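Side-chain contacts in glucose-binding protein (Thermus thermophilus HB27, PDB 2B3F), which binds glucose and galactose as a periplasmic binding protein and probably hands sugar on to a membrane transport system: residues 206-211 and 362-367; 176-181 and 272-277; 86-91 and 100-105. One frame throughout, in Å; residues are numbered along the deposited sequence.

From the N terminus, contact 3 comes first: it joins two short helices, 86-91 to 100-105, across only eight intervening residues. Contact 2 then spans ninety residues, bringing helix 166-190 onto the strand that begins at 272. Contact 1 opens inside that span, at 206-211, and closes far beyond it, at 362-367, so contacts 1 and 2 cross. Both share the packing of helix 166-190 on helix 199-212, where Val207 meets Val176 and Val180. Strand 272-280 bridges to contact 3, Met275 and Ser277 touching Leu101. Contacts 1 and 3, about 37 Å apart between centres, lie on opposite sides of the chain's centre.

Contact 1. Residues 206-211 and 362-367; sequences EVFGRV and TVMEIF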
ATOM      1  N   GLU A 206     -17.273   1.290 -14.669  1.00 22.21           N
ATOM      2  CA  GLU A 206     -17.483   2.112 -15.875  1.00 22.13           C
ATOM      3  C   GLU A 206     -16.419   3.185 -15.998  1.00 21.80           C
ATOM      4  O   GLU A 206     -15.795   3.339 -17.061  1.00 22.34           O
ATOM      5  CB  GLU A 206     -18.861   2.795 -15.844  1.00 23.41           C
ATOM      6  CG  GLU A 206     -19.356   3.428 -17.167  1.00 25.60           C
ATOM      7  CD  GLU A 206     -18.724   4.794 -17.602  1.00 32.77           C
ATOM      8  OE1 GLU A 206     -18.462   5.699 -16.752  1.00 35.17           O
ATOM      9  OE2 GLU A 206     -18.530   4.960 -18.846  1.00 35.22           O
ATOM     10  N   VAL A 207     -16.216   3.940 -14.919  1.00 20.97           N
ATOM     11  CA  VAL A 207     -15.215   4.984 -14.943  1.00 20.65           C
ATOM     12  C   VAL A 207     -13.836   4.334 -15.120  1.00 19.99           C
ATOM     13  O   VAL A 207     -13.035   4.779 -15.915  1.00 20.23           O
ATOM     14  CB  VAL A 207     -15.260   5.871 -13.687  1.00 20.38           C
ATOM     15  CG1 VAL A 207     -14.124   6.904 -13.719  1.00 20.64           C
ATOM     16  CG2 VAL A 207     -16.641   6.546 -13.557  1.00 21.18           C
ATOM     17  N   PHE A 208     -13.578   3.256 -14.386  1.00 19.47           N
ATOM     18  CA  PHE A 208     -12.289   2.539 -14.477  1.00 19.19           C
ATOM     19  C   PHE A 208     -11.940   2.120 -15.919  1.00 19.21           C
ATOM     20  O   PHE A 208     -10.814   2.308 -16.382  1.00 18.71           O
ATOM     21  CB  PHE A 208     -12.325   1.323 -13.542  1.00 18.33           C
ATOM     22  CG  PHE A 208     -11.068   0.508 -13.546  1.00 18.04           C
ATOM     23  CD1 PHE A 208      -9.883   1.041 -13.075  1.00 17.29           C
ATOM     24  CD2 PHE A 208     -11.077  -0.806 -13.980  1.00 18.15           C
ATOM     25  CE1 PHE A 208      -8.723   0.286 -13.074  1.00 16.86           C
ATOM     26  CE2 PHE A 208      -9.925  -1.564 -13.976  1.00 17.91           C
ATOM     27  CZ  PHE A 208      -8.741  -1.018 -13.525  1.00 17.73           C
ATOM     28  N   GLY A 209     -12.914   1.566 -16.629  1.00 19.85           N
ATOM     29  CA  GLY A 209     -12.687   1.158 -18.033  1.00 20.84           C
ATOM     30  C   GLY A 209     -12.280   2.296 -18.958  1.00 21.14           C
ATOM     31  O   GLY A 209     -11.425   2.131 -19.835  1.00 21.71           O
ATOM     32  N   ARG A 210     -12.881   3.461 -18.766  1.00 21.85           N
ATOM     33  CA  ARG A 210     -12.504   4.626 -19.554  1.00 22.46           C
ATOM     34  C   ARG A 210     -11.070   5.019 -19.247  1.00 22.28           C
ATOM     35  O   ARG A 210     -10.286   5.330 -20.142  1.00 22.39           O
ATOM     36  CB  ARG A 210     -13.430   5.797 -19.276  1.00 23.50           C
ATOM     37  CG  ARG A 210     -14.861   5.565 -19.695  1.00 24.54           C
ATOM     38  CD  ARG A 210     -15.639   6.832 -19.420  1.00 26.66           C
ATOM     39  NE  ARG A 210     -17.003   6.823 -19.936  1.00 30.13           N
ATOM     40  CZ  ARG A 210     -17.339   7.179 -21.176  1.00 33.34           C
ATOM     41  NH1 ARG A 210     -16.428   7.585 -22.064  1.00 34.91           N
ATOM     42  NH2 ARG A 210     -18.611   7.141 -21.528  1.00 34.15           N
ATOM     43  N   VAL A 211     -10.721   5.005 -17.955  1.00 20.83           N
ATOM     44  CA  VAL A 211      -9.384   5.361 -17.525  1.00 21.12           C
ATOM     45  C   VAL A 211      -8.364   4.359 -18.103  1.00 21.02           C
ATOM     46  O   VAL A 211      -7.284   4.732 -18.555  1.00 21.06           O
ATOM     47  CB  VAL A 211      -9.326   5.421 -15.973  1.00 20.51           C
ATOM     48  CG1 VAL A 211      -7.896   5.590 -15.481  1.00 19.85           C
ATOM     49  CG2 VAL A 211     -10.235   6.541 -15.458  1.00 20.39           C
ATOM     50  N   THR A 362      -8.391 -11.976  -9.934  1.00 20.80           N
ATOM     51  CA  THR A 362      -9.208 -12.732 -10.901  1.00 21.12           C
ATOM     52  C   THR A 362     -10.352 -11.900 -11.444  1.00 21.24           C
ATOM     53  O   THR A 362     -10.635 -11.868 -12.651  1.00 21.22           O
ATOM     54  CB  THR A 362      -9.780 -14.002 -10.235  1.00 21.28           C
ATOM     55  OG1 THR A 362      -8.696 -14.807  -9.779  1.00 23.26           O
ATOM     56  CG2 THR A 362     -10.631 -14.826 -11.218  1.00 21.77           C
ATOM     57  N   VAL A 363     -11.032 -11.203 -10.545  1.00 21.39           N
ATOM     58  CA  VAL A 363     -12.030 -10.236 -10.954  1.00 21.48           C
ATOM     59  C   VAL A 363     -11.444  -9.227 -11.934  1.00 22.07           C
ATOM     60  O   VAL A 363     -12.042  -8.918 -12.969  1.00 22.05           O
ATOM     61  CB  VAL A 363     -12.641  -9.490  -9.742  1.00 21.12           C
ATOM     62  CG1 VAL A 363     -13.629  -8.432 -10.203  1.00 21.07           C
ATOM     63  CG2 VAL A 363     -13.305 -10.475  -8.814  1.00 21.89           C
ATOM     64  N   MET A 364     -10.268  -8.703 -11.613  1.00 21.38           N
ATOM     65  CA  MET A 364      -9.646  -7.728 -12.465  1.00 22.49           C
ATOM     66  C   MET A 364      -9.314  -8.334 -13.833  1.00 23.52           C
ATOM     67  O   MET A 364      -9.578  -7.706 -14.848  1.00 23.57           O
ATOM     68  CB  MET A 364      -8.399  -7.135 -11.782  1.00 22.16           C
ATOM     69  CG  MET A 364      -7.685  -6.090 -12.610  1.00 21.24           C
ATOM     70  SD  MET A 364      -8.728  -4.673 -13.023  1.00 19.89           S
ATOM     71  CE  MET A 364      -9.152  -4.068 -11.362  1.00 20.44           C
ATOM     72  N   GLU A 365      -8.781  -9.552 -13.864  1.00 25.06           N
ATOM     73  CA  GLU A 365      -8.566 -10.268 -15.153  1.00 27.10           C
ATOM     74  C   GLU A 365      -9.829 -10.303 -16.009  1.00 28.29           C
ATOM     75  O   GLU A 365      -9.790  -9.991 -17.211  1.00 28.91           O
ATOM     76  CB  GLU A 365      -8.077 -11.686 -14.932  1.00 27.53           C
ATOM     77  CG  GLU A 365      -6.643 -11.751 -14.474  1.00 28.58           C
ATOM     78  CD  GLU A 365      -6.123 -13.168 -14.304  1.00 31.13           C
ATOM     79  OE1 GLU A 365      -6.922 -14.080 -13.963  1.00 35.50           O
ATOM     80  OE2 GLU A 365      -4.895 -13.371 -14.501  1.00 36.44           O
ATOM     81  N   ILE A 366     -10.956 -10.660 -15.400  1.00 28.63           N
ATOM     82  CA  ILE A 366     -12.205 -10.754 -16.159  1.00 28.88           C
ATOM     83  C   ILE A 366     -12.761  -9.386 -16.581  1.00 28.91           C
ATOM     84  O   ILE A 366     -13.479  -9.282 -17.597  1.00 29.38           O
ATOM     85  CB  ILE A 366     -13.259 -11.697 -15.489  1.00 29.85           C
ATOM     86  CG1 ILE A 366     -13.761 -11.165 -14.155  1.00 31.58           C
ATOM     87  CG2 ILE A 366     -12.629 -13.050 -15.276  1.00 30.88           C
ATOM     88  CD1 ILE A 366     -14.933 -10.255 -14.234  1.00 30.80           C
ATOM     89  N   PHE A 367     -12.406  -8.320 -15.873  1.00 27.35           N
ATOM     90  CA  PHE A 367     -12.736  -7.015 -16.399  1.00 27.52           C
ATOM     91  C   PHE A 367     -11.830  -6.716 -17.602  1.00 27.04           C
ATOM     92  O   PHE A 367     -12.299  -6.156 -18.581  1.00 26.83           O
ATOM     93  CB  PHE A 367     -12.635  -5.884 -15.385  1.00 26.26           C
ATOM     94  CG  PHE A 367     -13.106  -4.580 -15.937  1.00 26.27           C
ATOM     95  CD1 PHE A 367     -14.460  -4.378 -16.190  1.00 23.42           C
ATOM     96  CD2 PHE A 367     -12.212  -3.580 -16.270  1.00 23.02           C
ATOM     97  CE1 PHE A 367     -14.912  -3.186 -16.704  1.00 24.49           C
ATOM     98  CE2 PHE A 367     -12.654  -2.384 -16.823  1.00 25.48           C
ATOM     99  CZ  PHE A 367     -14.007  -2.182 -17.030  1.00 25.32           C
TER
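Phe208 and Phe367 both carry CG anti to the backbone N (chi1 180° in Phe208), which sends each ring from its own helix into the gap between 206-211 and 362-367. Met364 starts out the same way, but its chain bends at chi2 and chi3 and curls the thioether against the far end of the Phe208 ring. Met364 SD lies 3.5 Å from Phe208 CE2, with the methyl CE close behind: a Met-aromatic contact of oblique geometry. The two rings slide past each other in opposite directions, CD2 of Phe208 coming 3.6 Å from CE2 of Phe367 with the planes at 41°. Beside them, the helix backbone comes close at Gly209, whose CA sits at the edge of the Phe367 ring, 3.7 Å from CZ of Phe367. The helix segments cross at -65° with their axes 12.6 Å apart, a distance bridged by the two rings and the methionine. Trp173 meets Phe208 edge-to-face and Trp205 packs on Phe367, widening the aromatic cluster. With an alanine here in place of Phe208, the Met364 thioether and the CE2 end of the Phe367 ring would probably lose their packing partner and a gap would open between the helices. With no hydrogen bond or salt bridge between the segments, cohesion here rests on dispersion and sulfur-aromatic contact among buried side chains.

Contact 2. Residues 176-181 and 272-277; sequences VALAVL and VFMMLS
Helix 166-190 packs here against the start of strand 272-280, a long strand of the mixed sheet in this periplasmic binding protein, and Leu178 is the helix residue that makes the contact. Leu178 points at the strand and reaches it between Val272 and Met274, two residues apart and therefore on the same face. Toward Val272 the meeting is tip to tip: CD2 of Leu178 stands 3.7 Å from CG1 of Val272, while CD1 is more distant from that methyl at 4.2 Å. Met274 instead slides alongside in the opposite direction. The Met274 chain is extended through chi1 and chi2 and turns at chi3 (-82°), which lays its terminal methyl CE 3.9 Å from CB of Leu178 and 4.0 Å from CD2 of Leu178. The leucine is thus touched near its root by one partner and at its tip by both. All three residues are buried, and the contact between the segments is wholly apolar. Val343 of the neighbouring parallel strand 341-344 touches both Val272 and Met274, while Trp186 and Glu174 of the same helix also pack on Met274. On the strand's other face, Phe273 meets Trp337. Further along, Leu276 touches the bound galactose, whereas the side chain of Met274 remains about 12 Å from the sugar. One helix side chain seated between residues i and i+2 of a strand is the familiar packing of a helix on a beta-sheet, here in a solute-binding fold.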
ATOM      1  N   VAL A 176     -10.102   4.908  -8.249  1.00 16.08           N
ATOM      2  CA  VAL A 176     -11.311   5.182  -9.023  1.00 16.53           C
ATOM      3  C   VAL A 176     -12.568   4.930  -8.191  1.00 17.16           C
ATOM      4  O   VAL A 176     -13.465   5.782  -8.152  1.00 17.67           O
ATOM      5  CB  VAL A 176     -11.342   4.363 -10.350  1.00 16.60           C
ATOM      6  CG1 VAL A 176     -12.694   4.492 -11.050  1.00 18.52           C
ATOM      7  CG2 VAL A 176     -10.209   4.787 -11.272  1.00 17.24           C
ATOM      8  N   ALA A 177     -12.644   3.776  -7.525  1.00 16.75           N
ATOM      9  CA  ALA A 177     -13.783   3.431  -6.684  1.00 16.99           C
ATOM     10  C   ALA A 177     -14.010   4.450  -5.556  1.00 17.48           C
ATOM     11  O   ALA A 177     -15.159   4.843  -5.270  1.00 17.32           O
ATOM     12  CB  ALA A 177     -13.605   2.032  -6.107  1.00 17.56           C
ATOM     13  N   LEU A 178     -12.926   4.881  -4.911  1.00 17.37           N
ATOM     14  CA  LEU A 178     -13.053   5.850  -3.828  1.00 17.91           C
ATOM     15  C   LEU A 178     -13.648   7.149  -4.365  1.00 18.74           C
ATOM     16  O   LEU A 178     -14.519   7.751  -3.725  1.00 20.06           O
ATOM     17  CB  LEU A 178     -11.697   6.120  -3.156  1.00 17.94           C
ATOM     18  CG  LEU A 178     -11.707   7.216  -2.069  1.00 17.50           C
ATOM     19  CD1 LEU A 178     -12.644   6.844  -0.913  1.00 18.21           C
ATOM     20  CD2 LEU A 178     -10.286   7.498  -1.550  1.00 17.87           C
ATOM     21  N   ALA A 179     -13.167   7.580  -5.526  1.00 18.92           N
ATOM     22  CA  ALA A 179     -13.659   8.822  -6.156  1.00 19.61           C
ATOM     23  C   ALA A 179     -15.146   8.699  -6.485  1.00 20.32           C
ATOM     24  O   ALA A 179     -15.920   9.626  -6.216  1.00 21.20           O
ATOM     25  CB  ALA A 179     -12.880   9.133  -7.416  1.00 19.86           C
ATOM     26  N   VAL A 180     -15.538   7.560  -7.050  1.00 19.83           N
ATOM     27  CA  VAL A 180     -16.912   7.352  -7.519  1.00 20.47           C
ATOM     28  C   VAL A 180     -17.893   7.207  -6.359  1.00 21.02           C
ATOM     29  O   VAL A 180     -19.002   7.741  -6.393  1.00 21.39           O
ATOM     30  CB  VAL A 180     -16.994   6.129  -8.491  1.00 20.53           C
ATOM     31  CG1 VAL A 180     -18.410   5.700  -8.740  1.00 21.71           C
ATOM     32  CG2 VAL A 180     -16.317   6.468  -9.813  1.00 19.69           C
ATOM     33  N   LEU A 181     -17.478   6.489  -5.324  1.00 20.36           N
ATOM     34  CA  LEU A 181     -18.345   6.183  -4.197  1.00 20.36           C
ATOM     35  C   LEU A 181     -18.316   7.213  -3.094  1.00 20.14           C
ATOM     36  O   LEU A 181     -19.297   7.367  -2.366  1.00 20.87           O
ATOM     37  CB  LEU A 181     -17.969   4.822  -3.602  1.00 19.94           C
ATOM     38  CG  LEU A 181     -18.205   3.612  -4.504  1.00 20.03           C
ATOM     39  CD1 LEU A 181     -17.636   2.366  -3.852  1.00 19.89           C
ATOM     40  CD2 LEU A 181     -19.708   3.453  -4.788  1.00 21.10           C
ATOM     41  N   VAL A 272      -9.174  13.053   1.105  1.00 18.97           N
ATOM     42  CA  VAL A 272      -9.296  11.700   1.631  1.00 18.37           C
ATOM     43  C   VAL A 272      -7.941  11.028   1.458  1.00 17.99           C
ATOM     44  O   VAL A 272      -7.312  11.132   0.399  1.00 18.65           O
ATOM     45  CB  VAL A 272     -10.372  10.869   0.906  1.00 18.13           C
ATOM     46  CG1 VAL A 272     -10.521   9.483   1.560  1.00 18.10           C
ATOM     47  CG2 VAL A 272     -11.702  11.601   0.904  1.00 19.20           C
ATOM     48  N   PHE A 273      -7.502  10.353   2.521  1.00 16.61           N
ATOM     49  CA  PHE A 273      -6.191   9.703   2.568  1.00 15.91           C
ATOM     50  C   PHE A 273      -6.518   8.227   2.683  1.00 15.34           C
ATOM     51  O   PHE A 273      -7.043   7.769   3.697  1.00 14.60           O
ATOM     52  CB  PHE A 273      -5.426  10.247   3.783  1.00 15.98           C
ATOM     53  CG  PHE A 273      -3.978   9.816   3.897  1.00 15.20           C
ATOM     54  CD1 PHE A 273      -2.974  10.771   3.974  1.00 15.30           C
ATOM     55  CD2 PHE A 273      -3.623   8.483   4.060  1.00 14.28           C
ATOM     56  CE1 PHE A 273      -1.633  10.417   4.150  1.00 15.30           C
ATOM     57  CE2 PHE A 273      -2.274   8.117   4.240  1.00 15.10           C
ATOM     58  CZ  PHE A 273      -1.280   9.086   4.285  1.00 15.33           C
ATOM     59  N   MET A 274      -6.258   7.478   1.610  1.00 14.73           N
ATOM     60  CA  MET A 274      -6.468   6.033   1.630  1.00 14.74           C
ATOM     61  C   MET A 274      -5.175   5.397   2.122  1.00 14.58           C
ATOM     62  O   MET A 274      -4.160   5.398   1.416  1.00 14.23           O
ATOM     63  CB  MET A 274      -6.836   5.486   0.236  1.00 13.73           C
ATOM     64  CG  MET A 274      -7.037   3.994   0.269  1.00 14.78           C
ATOM     65  SD  MET A 274      -7.531   3.301  -1.338  1.00 16.62           S
ATOM     66  CE  MET A 274      -9.250   3.632  -1.335  1.00 15.92           C
ATOM     67  N   MET A 275      -5.211   4.895   3.350  1.00 14.05           N
ATOM     68  CA  MET A 275      -3.992   4.462   4.018  1.00 14.10           C
ATOM     69  C   MET A 275      -3.779   2.964   3.954  1.00 13.29           C
ATOM     70  O   MET A 275      -4.703   2.185   3.669  1.00 13.62           O
ATOM     71  CB  MET A 275      -3.989   4.907   5.499  1.00 14.84           C
ATOM     72  CG  MET A 275      -5.064   4.278   6.343  1.00 16.27           C
ATOM     73  SD  MET A 275      -4.749   2.595   6.951  1.00 24.15           S
ATOM     74  CE  MET A 275      -3.378   2.850   8.099  1.00 22.66           C
ATOM     75  N   LEU A 276      -2.535   2.583   4.229  1.00 12.78           N
ATOM     76  CA  LEU A 276      -2.141   1.224   4.557  1.00 12.82           C
ATOM     77  C   LEU A 276      -0.960   1.349   5.516  1.00 12.39           C
ATOM     78  O   LEU A 276      -0.361   2.432   5.627  1.00 12.79           O
ATOM     79  CB  LEU A 276      -1.718   0.446   3.285  1.00 12.69           C
ATOM     80  CG  LEU A 276      -0.595   1.104   2.484  1.00 12.56           C
ATOM     81  CD1 LEU A 276       0.578   0.165   2.273  1.00 11.57           C
ATOM     82  CD2 LEU A 276      -1.088   1.741   1.171  1.00 12.61           C
ATOM     83  N   SER A 277      -0.607   0.257   6.169  1.00 12.43           N
ATOM     84  CA  SER A 277       0.504   0.288   7.116  1.00 12.93           C
ATOM     85  C   SER A 277       1.228  -1.035   7.124  1.00 13.00           C
ATOM     86  O   SER A 277       0.613  -2.079   7.304  1.00 12.78           O
ATOM     87  CB  SER A 277      -0.004   0.627   8.527  1.00 13.28           C
ATOM     88  OG  SER A 277       1.064   0.565   9.454  1.00 14.88           O
TER

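Contact 3. Residues 86-91 and 100-105; sequences ALFRQE and GLIDLI
Phe88 of the short helix 85-91 reaches across to Ile102 and Ile105 of helix 99-105 in a run of short helices, 85-91, 93-96 and 99-105, of the solute-binding fold that leads into the antiparallel strands 106-107 and 110-115. The tight part is small: the outer end of one ring against two isoleucine tips. CD1 of Ile105 comes 3.7 Å from CZ of Phe88 and 4.0 Å from CE2 of Phe88, approaching the ring obliquely. Ile105 places CG1 between the backbone N and the carbonyl carbon (chi1 58°), and the extended chi2 of 175° then carries CD1 out to the ring. CD1 of Ile102 touches more lightly, 4.0 Å from CE2 of Phe88, its side chain sliding past the phenylalanine in the opposite direction. With 93 Å² buried in total and the nearest CA atoms, those of Phe88 and Ile102, 10.2 Å apart, the helices meet through side-chain ends alone. Ile111 of strand 110-115 touches both Phe88 and Ile105, Leu94 touches both Phe88 and Ile102, and Trp93 meets the Phe88 ring edge-to-face. The loose side is polar, with Arg89, Gln90 and Asp103 exposed and taking no part between the helices. Glu91, partly exposed, holds a salt bridge to Arg297 through OE2, and the same oxygen accepts a nearly straight hydrogen bond (177°) on its anti lone pair from NE2 of Gln90, 2.9 Å from OE2 of Glu91.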
ATOM      1  N   ALA A  86       1.379  -6.911  26.130  1.00 22.93           N
ATOM      2  CA  ALA A  86       2.350  -6.608  27.214  1.00 22.98           C
ATOM      3  C   ALA A  86       3.503  -5.767  26.702  1.00 23.24           C
ATOM      4  O   ALA A  86       3.964  -4.839  27.364  1.00 23.95           O
ATOM      5  CB  ALA A  86       2.871  -7.900  27.818  1.00 23.37           C
ATOM      6  N   LEU A  87       3.974  -6.092  25.491  1.00 22.83           N
ATOM      7  CA  LEU A  87       5.016  -5.310  24.849  1.00 22.40           C
ATOM      8  C   LEU A  87       4.534  -3.890  24.578  1.00 21.58           C
ATOM      9  O   LEU A  87       5.279  -2.935  24.775  1.00 21.68           O
ATOM     10  CB  LEU A  87       5.473  -5.990  23.546  1.00 22.44           C
ATOM     11  CG  LEU A  87       6.603  -5.317  22.794  1.00 22.51           C
ATOM     12  CD1 LEU A  87       7.862  -5.303  23.634  1.00 23.56           C
ATOM     13  CD2 LEU A  87       6.829  -6.077  21.479  1.00 21.88           C
ATOM     14  N   PHE A  88       3.295  -3.748  24.122  1.00 21.87           N
ATOM     15  CA  PHE A  88       2.713  -2.430  23.890  1.00 22.63           C
ATOM     16  C   PHE A  88       2.700  -1.618  25.186  1.00 23.82           C
ATOM     17  O   PHE A  88       3.035  -0.437  25.187  1.00 23.93           O
ATOM     18  CB  PHE A  88       1.305  -2.530  23.285  1.00 21.96           C
ATOM     19  CG  PHE A  88       1.311  -2.537  21.769  1.00 21.62           C
ATOM     20  CD1 PHE A  88       1.743  -3.663  21.070  1.00 21.60           C
ATOM     21  CD2 PHE A  88       0.923  -1.418  21.060  1.00 18.78           C
ATOM     22  CE1 PHE A  88       1.775  -3.657  19.668  1.00 21.06           C
ATOM     23  CE2 PHE A  88       0.959  -1.404  19.649  1.00 21.24           C
ATOM     24  CZ  PHE A  88       1.391  -2.532  18.976  1.00 20.60           C
ATOM     25  N   ARG A  89       2.328  -2.265  26.285  1.00 25.16           N
ATOM     26  CA  ARG A  89       2.354  -1.575  27.577  1.00 26.24           C
ATOM     27  C   ARG A  89       3.779  -1.184  27.949  1.00 25.99           C
ATOM     28  O   ARG A  89       4.052  -0.025  28.283  1.00 26.19           O
ATOM     29  CB  ARG A  89       1.749  -2.453  28.657  1.00 26.67           C
ATOM     30  CG  ARG A  89       0.241  -2.582  28.539  1.00 30.28           C
ATOM     31  CD  ARG A  89      -0.379  -3.192  29.795  1.00 31.94           C
ATOM     32  NE  ARG A  89      -0.225  -4.646  29.826  1.00 37.21           N
ATOM     33  CZ  ARG A  89      -1.016  -5.516  29.185  1.00 39.44           C
ATOM     34  NH1 ARG A  89      -2.058  -5.098  28.454  1.00 41.38           N
ATOM     35  NH2 ARG A  89      -0.774  -6.825  29.282  1.00 39.17           N
ATOM     36  N   GLN A  90       4.690  -2.143  27.870  1.00 25.89           N
ATOM     37  CA  GLN A  90       6.093  -1.898  28.186  1.00 25.85           C
ATOM     38  C   GLN A  90       6.668  -0.694  27.447  1.00 25.62           C
ATOM     39  O   GLN A  90       7.402   0.100  28.023  1.00 26.16           O
ATOM     40  CB  GLN A  90       6.925  -3.151  27.896  1.00 25.69           C
ATOM     41  CG  GLN A  90       8.421  -2.914  27.887  1.00 26.89           C
ATOM     42  CD  GLN A  90       9.209  -4.176  27.636  1.00 28.06           C
ATOM     43  OE1 GLN A  90       9.125  -5.130  28.408  1.00 31.95           O
ATOM     44  NE2 GLN A  90       9.989  -4.193  26.547  1.00 29.64           N
ATOM     45  N   GLU A  91       6.349  -0.570  26.154  1.00 24.99           N
ATOM     46  CA  GLU A  91       6.961   0.434  25.279  1.00 24.55           C
ATOM     47  C   GLU A  91       6.190   1.758  25.189  1.00 24.01           C
ATOM     48  O   GLU A  91       6.646   2.683  24.534  1.00 24.59           O
ATOM     49  CB  GLU A  91       7.137  -0.144  23.856  1.00 24.21           C
ATOM     50  CG  GLU A  91       8.043  -1.364  23.791  1.00 25.00           C
ATOM     51  CD  GLU A  91       9.493  -1.040  24.068  1.00 26.60           C
ATOM     52  OE1 GLU A  91      10.007  -0.046  23.504  1.00 25.79           O
ATOM     53  OE2 GLU A  91      10.125  -1.794  24.856  1.00 27.83           O
ATOM     54  N   GLY A 100      -6.962   4.982  15.694  1.00 22.68           N
ATOM     55  CA  GLY A 100      -7.463   4.288  14.501  1.00 21.90           C
ATOM     56  C   GLY A 100      -6.519   3.207  14.019  1.00 21.56           C
ATOM     57  O   GLY A 100      -6.955   2.147  13.565  1.00 21.71           O
ATOM     58  N   LEU A 101      -5.223   3.480  14.119  1.00 20.55           N
ATOM     59  CA  LEU A 101      -4.194   2.487  13.787  1.00 20.10           C
ATOM     60  C   LEU A 101      -4.158   1.349  14.808  1.00 19.42           C
ATOM     61  O   LEU A 101      -4.085   0.180  14.436  1.00 18.98           O
ATOM     62  CB  LEU A 101      -2.829   3.159  13.658  1.00 20.15           C
ATOM     63  CG  LEU A 101      -1.684   2.299  13.149  1.00 19.71           C
ATOM     64  CD1 LEU A 101      -1.980   1.692  11.769  1.00 20.19           C
ATOM     65  CD2 LEU A 101      -0.412   3.142  13.091  1.00 19.00           C
ATOM     66  N   ILE A 102      -4.231   1.678  16.100  1.00 19.51           N
ATOM     67  CA  ILE A 102      -4.316   0.644  17.125  1.00 19.87           C
ATOM     68  C   ILE A 102      -5.519  -0.268  16.847  1.00 19.07           C
ATOM     69  O   ILE A 102      -5.444  -1.492  16.994  1.00 18.70           O
ATOM     70  CB  ILE A 102      -4.423   1.241  18.567  1.00 20.25           C
ATOM     71  CG1 ILE A 102      -3.176   2.062  18.925  1.00 21.47           C
ATOM     72  CG2 ILE A 102      -4.618   0.121  19.601  1.00 20.34           C
ATOM     73  CD1 ILE A 102      -1.926   1.257  19.063  1.00 23.90           C
ATOM     74  N   ASP A 103      -6.626   0.336  16.429  1.00 19.71           N
ATOM     75  CA  ASP A 103      -7.816  -0.451  16.133  1.00 20.76           C
ATOM     76  C   ASP A 103      -7.572  -1.477  15.028  1.00 20.14           C
ATOM     77  O   ASP A 103      -8.026  -2.601  15.142  1.00 20.70           O
ATOM     78  CB  ASP A 103      -8.985   0.452  15.758  1.00 21.89           C
ATOM     79  CG  ASP A 103      -9.515   1.274  16.935  1.00 25.39           C
ATOM     80  OD1 ASP A 103      -9.256   0.938  18.123  1.00 29.58           O
ATOM     81  OD2 ASP A 103     -10.225   2.267  16.658  1.00 31.72           O
ATOM     82  N   LEU A 104      -6.820  -1.115  13.984  1.00 19.98           N
ATOM     83  CA  LEU A 104      -6.565  -2.030  12.850  1.00 19.95           C
ATOM     84  C   LEU A 104      -5.730  -3.234  13.203  1.00 19.96           C
ATOM     85  O   LEU A 104      -5.785  -4.255  12.518  1.00 19.74           O
ATOM     86  CB  LEU A 104      -5.823  -1.311  11.726  1.00 19.83           C
ATOM     87  CG  LEU A 104      -6.559  -0.321  10.860  1.00 22.04           C
ATOM     88  CD1 LEU A 104      -5.586   0.274   9.883  1.00 22.14           C
ATOM     89  CD2 LEU A 104      -7.718  -0.988  10.118  1.00 22.10           C
ATOM     90  N   ILE A 105      -4.915  -3.111  14.244  1.00 19.51           N
ATOM     91  CA  ILE A 105      -4.014  -4.199  14.657  1.00 19.95           C
ATOM     92  C   ILE A 105      -4.536  -4.982  15.878  1.00 20.12           C
ATOM     93  O   ILE A 105      -3.875  -5.918  16.344  1.00 20.09           O
ATOM     94  CB  ILE A 105      -2.565  -3.674  14.922  1.00 19.56           C
ATOM     95  CG1 ILE A 105      -2.562  -2.574  16.002  1.00 20.03           C
ATOM     96  CG2 ILE A 105      -1.985  -3.109  13.650  1.00 20.73           C
ATOM     97  CD1 ILE A 105      -1.198  -2.082  16.404  1.00 20.81           C
TER